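Long-range contacts in ESSC (Geobacillus thermodenitrificans, PDB 5FWH), which probably serves as the FtsK/SpoIIIE-type ATPase component of the type VII secretion apparatus, represented here by its N-terminal forkhead-associated (FHA) region: residues V134-D139 with V147-A152; I26-E31 with F39-G44. One frame throughout, in Å; residues are numbered along the deposited sequence.

Two inter-strand contacts of EssC stand in series along the chain, contact 2 closing before contact 1 opens. They belong to two successive beta sandwiches, contact 2 to the first and contact 1 to the second, each consistent with the FHA fold. In contact 2 (26-31 with 39-44) the chain leaving strand 23-27 meets the loop before strand 46-50, joined by a ring face and one amide hydrogen bond. In contact 1 (134-139 with 147-152) the end of strand 131-136 meets the chain leading into strand 153-154, joined by methyl and ring packing and a CA-H...O contact. The centres of contacts 1 and 2 lie about 29 Å apart. The nearest atoms of contacts 1 and 2 are about 12 Å apart, so they do not touch; neither contact involves a bound ligand.

Contact 1: V134-D139 with V147-A152; sequences VIPDDD and VQLSDA
The end of strand 131-136 and the chain approaching strand 153-154 run antiparallel, with the CA atoms of Ile135 and Ala152 4.3 Å apart, a spacing that suits a non-hydrogen-bonded pair next to the backbone-bonded Val134 and Val153. The main chains also meet through a CA-H...O contact, in which Ala152 CA lies 3.1 Å from Val134 O, with an angle of 141° at the hydrogen. The side chains that meet are mostly aliphatic. Val134 and Leu149 reach for each other tip to tip: with CG1 of Val134 in the crowded position between N and the carbonyl carbon (chi1 57°), its two methyls straddle the Leu149 CD2 methyl, CG1 and CG2 each 3.9 Å from it. Here the chain crosses from the seven-stranded antiparallel sheet, which holds strands 143-144 and 147-148, to the mixed sheet of strands 131-136 and 153-154; Leu149 packs this crossing against Val134 and Pro136, in a two-sheet sandwich consistent with an FHA domain. Leu149 also touches Leu142 and Leu144. Pro136 crosses Leu149 obliquely, its ring CG 3.9 Å from Leu149 CB, while its CD sits 3.6 Å from Asp151 O. Ile135 points away from the 147-152 segment, yet its CG1 still comes within 3.8 Å of Ala152 CB. Past the proline the chain turns away, and Asp137 OD1 accepts the Asp138 N-H through its anti lone pair (3.1 Å, 137°).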
# COMPACT_ATOMS: atom_id res chain seq x y z
N VAL A 134 3.79 -8.65 -13.56
CA VAL A 134 2.59 -7.97 -13.08
C VAL A 134 1.88 -7.27 -14.24
O VAL A 134 2.50 -6.48 -14.95
CB VAL A 134 2.88 -6.98 -11.94
CG1 VAL A 134 3.89 -5.92 -12.30
CG2 VAL A 134 1.56 -6.35 -11.48
N ILE A 135 0.58 -7.52 -14.38
CA ILE A 135 -0.25 -6.87 -15.41
C ILE A 135 -1.32 -6.11 -14.66
O ILE A 135 -2.21 -6.71 -14.09
CB ILE A 135 -0.91 -7.90 -16.37
CG1 ILE A 135 0.17 -8.75 -17.11
CG2 ILE A 135 -1.87 -7.22 -17.39
CD1 ILE A 135 0.46 -10.09 -16.48
N PRO A 136 -1.22 -4.78 -14.61
CA PRO A 136 -2.25 -4.04 -13.87
C PRO A 136 -3.51 -3.81 -14.70
O PRO A 136 -3.55 -4.05 -15.92
CB PRO A 136 -1.57 -2.69 -13.58
CG PRO A 136 -0.57 -2.55 -14.69
CD PRO A 136 -0.11 -3.92 -15.05
N ASP A 137 -4.54 -3.33 -14.02
CA ASP A 137 -5.79 -3.01 -14.67
C ASP A 137 -5.95 -1.49 -14.73
O ASP A 137 -5.43 -0.74 -13.91
CB ASP A 137 -6.96 -3.73 -14.00
CG ASP A 137 -7.89 -4.39 -15.01
OD1 ASP A 137 -8.10 -3.80 -16.10
OD2 ASP A 137 -8.40 -5.50 -14.75
N ASP A 138 -6.67 -1.03 -15.75
CA ASP A 138 -6.72 0.40 -16.04
C ASP A 138 -7.37 1.16 -14.90
O ASP A 138 -6.89 2.22 -14.50
CB ASP A 138 -7.45 0.68 -17.36
CG ASP A 138 -6.71 0.12 -18.56
OD1 ASP A 138 -6.08 -0.96 -18.42
OD2 ASP A 138 -6.76 0.75 -19.65
N ASP A 139 -8.45 0.58 -14.37
CA ASP A 139 -9.15 1.10 -13.17
C ASP A 139 -8.34 1.20 -11.84
O ASP A 139 -8.17 2.30 -11.34
CB ASP A 139 -10.51 0.37 -12.94
CG ASP A 139 -10.38 -1.17 -12.89
OD1 ASP A 139 -9.51 -1.72 -13.61
OD2 ASP A 139 -11.17 -1.82 -12.16
N VAL A 147 6.00 3.72 -7.49
CA VAL A 147 5.69 4.36 -8.74
C VAL A 147 4.53 3.68 -9.47
O VAL A 147 4.56 2.46 -9.76
CB VAL A 147 6.89 4.32 -9.71
CG1 VAL A 147 6.56 5.15 -10.98
CG2 VAL A 147 8.15 4.86 -9.02
N GLN A 148 3.51 4.46 -9.84
CA GLN A 148 2.35 3.86 -10.49
C GLN A 148 2.69 3.10 -11.75
O GLN A 148 3.49 3.54 -12.52
CB GLN A 148 1.30 4.91 -10.78
CG GLN A 148 -0.03 4.31 -11.20
CD GLN A 148 -1.12 5.34 -11.28
OE1 GLN A 148 -0.88 6.52 -11.01
NE2 GLN A 148 -2.33 4.92 -11.65
N LEU A 149 2.11 1.93 -11.96
CA LEU A 149 2.39 1.13 -13.14
C LEU A 149 1.45 1.56 -14.22
O LEU A 149 0.27 1.65 -13.97
CB LEU A 149 2.09 -0.34 -12.91
CG LEU A 149 3.02 -1.26 -12.16
CD1 LEU A 149 3.55 -0.54 -10.95
CD2 LEU A 149 2.23 -2.48 -11.69
N SER A 150 1.94 1.77 -15.44
CA SER A 150 1.05 2.05 -16.57
C SER A 150 0.97 0.91 -17.57
O SER A 150 0.16 0.96 -18.48
CB SER A 150 1.50 3.32 -17.28
OG SER A 150 2.82 3.15 -17.79
N ASP A 151 1.82 -0.10 -17.45
CA ASP A 151 1.74 -1.31 -18.28
C ASP A 151 2.37 -2.49 -17.54
O ASP A 151 2.87 -2.33 -16.41
CB ASP A 151 2.39 -1.09 -19.65
CG ASP A 151 3.82 -0.58 -19.56
OD1 ASP A 151 4.64 -1.22 -18.89
OD2 ASP A 151 4.13 0.47 -20.17
N ALA A 152 2.33 -3.66 -18.16
CA ALA A 152 2.92 -4.87 -17.59
C ALA A 152 4.42 -4.71 -17.41
O ALA A 152 5.05 -3.97 -18.17
CB ALA A 152 2.59 -6.09 -18.41

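Contact 2: I26-E31 with F39-G44; sequences IGNQLE and FSFRNG
The aromatic contact centres on Phe41, whose ring lies against the backbone where strand 23-27 ends. Gly27 CA sits over one face in a CH-pi contact, 3.8 Å from the centroid of the Phe41 ring and 20° off the normal, displaced toward the rim. The fit is close: Phe41 CE2 approaches Gly27 C to 3.4 Å. CG of Phe41 stands anti to the carbonyl carbon, which turns the ring in toward the strand. Apolar packing extends this, though loosely, as Ile26 CG2 is 4.3 Å from Phe41 CZ; beyond the two segments the ring also meets Val79 and Met84. An alanine at Phe41 would remove the ring and would probably loosen the hold of the loop on Gly27 and Asn28.

The polar part belongs to Asn28. Its CG takes the crowded position between N and the carbonyl carbon, and from there Asn28 ND2 donates to Phe39 O at 3.0 Å. The bond is nearly straight, 164° at the hydrogen, and lies on a lone pair in the carbonyl plane, with the acceptor almost in the amide plane as well. Asn28 slides past Phe41 the opposite way, its CB 3.8 Å from Phe41 CD2, with amide and ring planes 85° apart, so that the same residue both bonds one part of the loop and packs beside another.

Within the loop, a type I turn runs from Phe41 to Gly44, closed by a weak bond from Gly44 N to Phe41 O, and Arg42 N makes a weak bond to Ser40 OG. The end of strand 23-27 with the turn after it, and the loop before strand 46-50, correspond probably to the loops that bind phosphothreonine in canonical FHA domains; Asn28 stands where the conserved arginine of their Gly-Arg pair would probably fall, so such binding is not to be assumed here.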
# COMPACT_ATOMS: atom_id res chain seq x y z
N ILE A 26 4.25 16.09 7.06
CA ILE A 26 4.42 15.87 5.66
C ILE A 26 4.50 17.23 5.13
O ILE A 26 3.54 18.03 5.28
CB ILE A 26 3.16 15.20 5.01
CG1 ILE A 26 2.82 13.91 5.73
CG2 ILE A 26 3.33 15.03 3.47
CD1 ILE A 26 1.41 13.42 5.44
N GLY A 27 5.59 17.46 4.41
CA GLY A 27 5.92 18.73 3.83
C GLY A 27 6.92 18.54 2.71
O GLY A 27 7.06 17.43 2.19
N ASN A 28 7.58 19.64 2.30
CA ASN A 28 8.52 19.67 1.14
C ASN A 28 10.02 19.93 1.42
O ASN A 28 10.83 20.13 0.51
CB ASN A 28 8.00 20.67 0.10
CG ASN A 28 8.06 22.11 0.57
OD1 ASN A 28 8.67 22.42 1.57
ND2 ASN A 28 7.46 22.99 -0.19
N GLN A 29 10.38 19.91 2.69
CA GLN A 29 11.77 19.92 3.14
C GLN A 29 12.29 18.53 3.37
O GLN A 29 11.53 17.64 3.68
CB GLN A 29 11.85 20.64 4.48
CG GLN A 29 11.16 22.00 4.57
CD GLN A 29 11.54 22.97 3.46
OE1 GLN A 29 12.66 22.95 2.92
NE2 GLN A 29 10.58 23.85 3.11
N LEU A 30 13.61 18.33 3.27
CA LEU A 30 14.23 17.03 3.58
C LEU A 30 14.15 16.62 5.06
O LEU A 30 14.17 15.42 5.36
CB LEU A 30 15.67 16.98 3.10
CG LEU A 30 15.85 17.13 1.57
CD1 LEU A 30 17.33 17.12 1.21
CD2 LEU A 30 15.11 16.06 0.77
N GLU A 31 14.03 17.60 5.96
CA GLU A 31 13.90 17.36 7.41
C GLU A 31 12.58 16.69 7.81
O GLU A 31 12.55 15.86 8.71
CB GLU A 31 14.11 18.67 8.19
CG GLU A 31 12.94 19.63 8.12
CD GLU A 31 13.30 21.10 8.27
OE1 GLU A 31 14.28 21.41 8.99
OE2 GLU A 31 12.58 21.95 7.68
N PHE A 39 5.30 19.62 -4.22
CA PHE A 39 4.22 20.48 -3.70
C PHE A 39 4.75 21.73 -2.93
O PHE A 39 5.83 21.67 -2.31
CB PHE A 39 3.37 19.67 -2.75
CG PHE A 39 2.42 18.70 -3.41
CD1 PHE A 39 2.67 18.13 -4.68
CD2 PHE A 39 1.27 18.33 -2.74
CE1 PHE A 39 1.77 17.22 -5.25
CE2 PHE A 39 0.37 17.43 -3.31
CZ PHE A 39 0.61 16.88 -4.56
N SER A 40 3.94 22.79 -2.94
CA SER A 40 4.13 24.11 -2.27
C SER A 40 3.88 24.14 -0.74
O SER A 40 4.59 24.81 0.03
CB SER A 40 3.12 25.12 -2.90
OG SER A 40 1.70 24.76 -2.71
N PHE A 41 2.77 23.49 -0.36
CA PHE A 41 2.21 23.53 0.98
C PHE A 41 1.92 24.99 1.43
O PHE A 41 2.18 25.36 2.59
CB PHE A 41 3.11 22.76 1.98
CG PHE A 41 3.23 21.30 1.69
CD1 PHE A 41 2.21 20.43 2.06
CD2 PHE A 41 4.32 20.81 1.00
CE1 PHE A 41 2.29 19.09 1.76
CE2 PHE A 41 4.41 19.49 0.70
CZ PHE A 41 3.40 18.61 1.08
N ARG A 42 1.38 25.79 0.51
CA ARG A 42 1.02 27.15 0.82
C ARG A 42 -0.16 27.23 1.81
O ARG A 42 -0.23 28.14 2.59
CB ARG A 42 0.74 27.95 -0.43
CG ARG A 42 1.32 29.35 -0.33
CD ARG A 42 1.05 30.18 -1.59
NE ARG A 42 1.23 29.36 -2.78
CZ ARG A 42 2.40 28.97 -3.27
NH1 ARG A 42 3.56 29.35 -2.71
NH2 ARG A 42 2.43 28.19 -4.36
N ASN A 43 -1.06 26.26 1.81
CA ASN A 43 -1.98 26.15 2.98
C ASN A 43 -1.42 25.24 4.13
O ASN A 43 -2.14 24.45 4.74
CB ASN A 43 -3.48 25.88 2.59
CG ASN A 43 -3.70 24.71 1.60
OD1 ASN A 43 -2.84 23.85 1.40
ND2 ASN A 43 -4.91 24.67 1.00
N GLY A 44 -0.13 25.35 4.46
CA GLY A 44 0.37 24.61 5.63
C GLY A 44 0.93 23.26 5.25
O GLY A 44 0.57 22.68 4.23